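Local coordinates for putative acyl-CoA dehydrogenase (Burkholderia xenovorans, PDB 5JSC), which is a putative member of the acyl-CoA dehydrogenase family of flavoproteins and carries bound flavin-adenine dinucleotide, at residues Leu70-Gly80 with His125-Ala136. Sequence-based numbering, arbitrary orientation.
Sequences LKYGVGGVAYG and HEQKTRYLPRVA
His125, at the start of helix 125-136, gives a weak, bent hydrogen bond from ND1 to the Tyr79 hydroxyl (ND1 to OH 3.2 Å, N-H...O 135°). Lys128 lays its CB squarely over the Tyr79 ring, a CH-pi contact 3.5 Å from CB to the ring centroid and 7° off the normal; Ala78 CB lies over the opposite face. The Lys128 chain runs on extended, passing CD by Tyr79 CE2 and carrying NZ to a water that also donates to Gly75 O. Thr129 OG1 meets the ring edge near Tyr79 CE1 (3.5 Å) while bonding back to His125 O. Leu132 sets CB against Val74 CG1 (3.9 Å) and Tyr79 CB. Pro133, with no N-H to offer, places its N 3.1 Å from Tyr79 O without a bond, and the helix kinks here. Val135 CG1 touches Val74 CG2. Ala136 closes the row, CB 3.4 Å from Gly80 O and its carbonyl O against Leu70 CB. Within the N-terminal domain, the loop after helix 53-66 thus packs mainly through apolar contacts and one ring face, with one weak direct hydrogen bond and one water bridge between the segments.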
loop_
_atom_site.group_PDB
_atom_site.type_symbol
_atom_site.label_atom_id
_atom_site.label_comp_id
_atom_site.label_asym_id
_atom_site.label_seq_id
_atom_site.Cartn_x
_atom_site.Cartn_y
_atom_site.Cartn_z
ATOM N N LEU C 70 -6.725 12.103 36.733
ATOM C CA LEU C 70 -8.063 12.155 36.152
ATOM C C LEU C 70 -8.636 13.566 36.097
ATOM O O LEU C 70 -9.687 13.771 35.479
ATOM C CB LEU C 70 -9.010 11.241 36.936
ATOM C CG LEU C 70 -8.559 9.776 37.035
ATOM C CD1 LEU C 70 -9.591 8.958 37.806
ATOM C CD2 LEU C 70 -8.302 9.152 35.651
ATOM N N LYS C 71 -7.969 14.543 36.707
ATOM C CA LYS C 71 -8.463 15.913 36.669
ATOM C C LYS C 71 -8.392 16.513 35.272
ATOM O O LYS C 71 -9.144 17.446 34.972
ATOM C CB LYS C 71 -7.663 16.785 37.637
ATOM C CG LYS C 71 -7.724 16.304 39.090
ATOM C CD LYS C 71 -6.926 17.207 40.039
ATOM C CE LYS C 71 -7.379 18.660 39.992
ATOM N NZ LYS C 71 -6.631 19.499 40.977
ATOM N N TYR C 72 -7.506 16.007 34.412
ATOM C CA TYR C 72 -7.310 16.629 33.104
ATOM C C TYR C 72 -8.452 16.346 32.141
ATOM O O TYR C 72 -8.646 17.115 31.196
ATOM C CB TYR C 72 -5.976 16.172 32.501
ATOM C CG TYR C 72 -4.824 16.750 33.274
ATOM C CD1 TYR C 72 -4.358 18.030 32.989
ATOM C CD2 TYR C 72 -4.230 16.047 34.320
ATOM C CE1 TYR C 72 -3.316 18.587 33.702
ATOM C CE2 TYR C 72 -3.190 16.607 35.053
ATOM C CZ TYR C 72 -2.741 17.874 34.730
ATOM O OH TYR C 72 -1.710 18.436 35.442
ATOM N N GLY C 73 -9.221 15.281 32.365
ATOM C CA GLY C 73 -10.316 14.943 31.484
ATOM C C GLY C 73 -11.646 15.539 31.867
ATOM O O GLY C 73 -12.642 15.276 31.187
ATOM N N VAL C 74 -11.678 16.343 32.929
ATOM C CA VAL C 74 -12.893 16.961 33.460
ATOM C C VAL C 74 -12.780 18.466 33.278
ATOM O O VAL C 74 -11.737 19.054 33.582
ATOM C CB VAL C 74 -13.089 16.603 34.944
ATOM C CG1 VAL C 74 -14.158 17.467 35.579
ATOM C CG2 VAL C 74 -13.421 15.116 35.082
ATOM N N GLY C 75 -13.844 19.097 32.788
ATOM C CA GLY C 75 -13.859 20.542 32.613
ATOM C C GLY C 75 -14.526 21.253 33.777
ATOM O O GLY C 75 -15.676 20.973 34.117
ATOM N N GLY C 76 -13.796 22.203 34.357
ATOM C CA GLY C 76 -14.354 23.072 35.382
ATOM C C GLY C 76 -13.619 22.937 36.700
ATOM O O GLY C 76 -13.730 21.909 37.377
ATOM N N VAL C 77 -12.870 23.974 37.083
ATOM C CA VAL C 77 -12.085 23.899 38.311
ATOM C C VAL C 77 -12.991 23.690 39.521
ATOM O O VAL C 77 -12.650 22.947 40.450
ATOM C CB VAL C 77 -11.219 25.162 38.454
ATOM C CG1 VAL C 77 -10.547 25.197 39.817
ATOM C CG2 VAL C 77 -10.182 25.195 37.348
ATOM N N ALA C 78 -14.165 24.326 39.521
ATOM C CA ALA C 78 -15.098 24.177 40.633
ATOM C C ALA C 78 -15.590 22.747 40.799
ATOM O O ALA C 78 -16.089 22.395 41.877
ATOM C CB ALA C 78 -16.295 25.108 40.432
ATOM N N TYR C 79 -15.460 21.919 39.762
ATOM C CA TYR C 79 -15.984 20.558 39.753
ATOM C C TYR C 79 -14.879 19.507 39.774
ATOM O O TYR C 79 -15.137 18.335 39.483
ATOM C CB TYR C 79 -16.888 20.363 38.536
ATOM C CG TYR C 79 -17.960 21.415 38.465
ATOM C CD1 TYR C 79 -18.947 21.478 39.436
ATOM C CD2 TYR C 79 -17.980 22.355 37.442
ATOM C CE1 TYR C 79 -19.918 22.450 39.402
ATOM C CE2 TYR C 79 -18.968 23.335 37.397
ATOM C CZ TYR C 79 -19.930 23.366 38.382
ATOM O OH TYR C 79 -20.918 24.316 38.366
ATOM N N GLY C 80 -13.657 19.896 40.125
ATOM C CA GLY C 80 -12.555 18.958 40.215
ATOM C C GLY C 80 -11.644 18.924 39.008
ATOM O O GLY C 80 -10.646 18.192 39.027
ATOM N N HIS C 125 -25.515 22.907 36.929
ATOM C CA HIS C 125 -24.713 23.020 38.142
ATOM C C HIS C 125 -24.879 21.795 39.029
ATOM O O HIS C 125 -23.892 21.236 39.522
ATOM C CB HIS C 125 -25.100 24.279 38.909
ATOM C CG HIS C 125 -24.789 25.547 38.184
ATOM N ND1 HIS C 125 -23.666 25.701 37.400
ATOM C CD2 HIS C 125 -25.452 26.725 38.128
ATOM C CE1 HIS C 125 -23.650 26.922 36.894
ATOM N NE2 HIS C 125 -24.723 27.563 37.319
ATOM N N GLU C 126 -26.126 21.372 39.256
ATOM C CA GLU C 126 -26.356 20.207 40.105
ATOM C C GLU C 126 -25.712 18.970 39.510
ATOM O O GLU C 126 -25.067 18.196 40.225
ATOM C CB GLU C 126 -27.854 19.970 40.321
ATOM C CG GLU C 126 -28.533 21.023 41.172
ATOM C CD GLU C 126 -29.683 20.485 42.001
ATOM O OE1 GLU C 126 -29.657 19.294 42.377
ATOM O OE2 GLU C 126 -30.617 21.264 42.281
ATOM N N GLN C 127 -25.871 18.770 38.197
ATOM C CA GLN C 127 -25.289 17.599 37.553
ATOM C C GLN C 127 -23.768 17.624 37.629
ATOM O O GLN C 127 -23.139 16.619 37.979
ATOM C CB GLN C 127 -25.767 17.511 36.102
ATOM C CG GLN C 127 -27.249 17.170 35.982
ATOM C CD GLN C 127 -27.831 17.508 34.620
ATOM O OE1 GLN C 127 -27.205 18.195 33.816
ATOM N NE2 GLN C 127 -29.044 17.025 34.358
ATOM N N LYS C 128 -23.154 18.767 37.304
ATOM C CA LYS C 128 -21.699 18.849 37.399
ATOM C C LYS C 128 -21.225 18.638 38.834
ATOM O O LYS C 128 -20.227 17.944 39.069
ATOM C CB LYS C 128 -21.203 20.184 36.843
ATOM C CG LYS C 128 -21.382 20.330 35.338
ATOM C CD LYS C 128 -20.739 21.611 34.839
ATOM C CE LYS C 128 -20.910 21.797 33.336
ATOM N NZ LYS C 128 -20.257 23.071 32.877
ATOM N N THR C 129 -21.935 19.211 39.813
ATOM C CA THR C 129 -21.545 19.029 41.210
ATOM C C THR C 129 -21.648 17.569 41.635
ATOM O O THR C 129 -20.806 17.069 42.392
ATOM C CB THR C 129 -22.422 19.906 42.106
ATOM O OG1 THR C 129 -22.229 21.276 41.747
ATOM C CG2 THR C 129 -22.077 19.717 43.579
ATOM N N ARG C 130 -22.686 16.870 41.175
ATOM C CA ARG C 130 -22.918 15.516 41.659
ATOM C C ARG C 130 -21.922 14.529 41.069
ATOM O O ARG C 130 -21.481 13.607 41.761
ATOM C CB ARG C 130 -24.353 15.085 41.357
ATOM C CG ARG C 130 -24.641 13.612 41.658
ATOM C CD ARG C 130 -26.124 13.289 41.506
ATOM N NE ARG C 130 -26.393 11.851 41.527
ATOM C CZ ARG C 130 -26.483 11.113 42.631
ATOM N NH1 ARG C 130 -26.320 11.671 43.825
ATOM N NH2 ARG C 130 -26.734 9.815 42.542
ATOM N N TYR C 131 -21.544 14.699 39.803
ATOM C CA TYR C 131 -20.779 13.659 39.118
ATOM C C TYR C 131 -19.317 14.000 38.892
ATOM O O TYR C 131 -18.466 13.123 39.049
ATOM C CB TYR C 131 -21.435 13.317 37.765
ATOM C CG TYR C 131 -22.787 12.683 37.977
ATOM C CD1 TYR C 131 -22.894 11.342 38.326
ATOM C CD2 TYR C 131 -23.954 13.431 37.880
ATOM C CE1 TYR C 131 -24.129 10.761 38.557
ATOM C CE2 TYR C 131 -25.192 12.859 38.105
ATOM C CZ TYR C 131 -25.273 11.523 38.446
ATOM O OH TYR C 131 -26.499 10.945 38.666
ATOM N N LEU C 132 -18.989 15.243 38.536
ATOM C CA LEU C 132 -17.630 15.489 38.064
ATOM C C LEU C 132 -16.560 15.399 39.151
ATOM O O LEU C 132 -15.468 14.892 38.866
ATOM C CB LEU C 132 -17.549 16.840 37.356
ATOM C CG LEU C 132 -18.346 16.873 36.051
ATOM C CD1 LEU C 132 -18.154 18.225 35.363
ATOM C CD2 LEU C 132 -17.963 15.722 35.081
ATOM N N PRO C 133 -16.794 15.862 40.388
ATOM C CA PRO C 133 -15.726 15.722 41.391
ATOM C C PRO C 133 -15.348 14.278 41.659
ATOM O O PRO C 133 -14.165 13.986 41.876
ATOM C CB PRO C 133 -16.322 16.402 42.632
ATOM C CG PRO C 133 -17.257 17.396 42.073
ATOM C CD PRO C 133 -17.892 16.699 40.908
ATOM N N ARG C 134 -16.327 13.366 41.649
ATOM C CA ARG C 134 -16.039 11.957 41.890
ATOM C C ARG C 134 -15.371 11.308 40.682
ATOM O O ARG C 134 -14.537 10.411 40.847
ATOM C CB ARG C 134 -17.322 11.206 42.244
ATOM N N VAL C 135 -15.723 11.732 39.470
ATOM C CA VAL C 135 -14.975 11.286 38.293
ATOM C C VAL C 135 -13.521 11.725 38.417
ATOM O O VAL C 135 -12.586 10.937 38.212
ATOM C CB VAL C 135 -15.615 11.833 37.003
ATOM C CG1 VAL C 135 -14.681 11.617 35.798
ATOM C CG2 VAL C 135 -16.977 11.170 36.742
ATOM N N ALA C 136 -13.319 12.993 38.788
ATOM C CA ALA C 136 -11.987 13.586 38.795
ATOM C C ALA C 136 -11.094 12.999 39.878
ATOM O O ALA C 136 -9.870 12.995 39.719
ATOM C CB ALA C 136 -12.088 15.106 38.974
HETATM O O HOH W 1 -17.569 22.646 33.304
#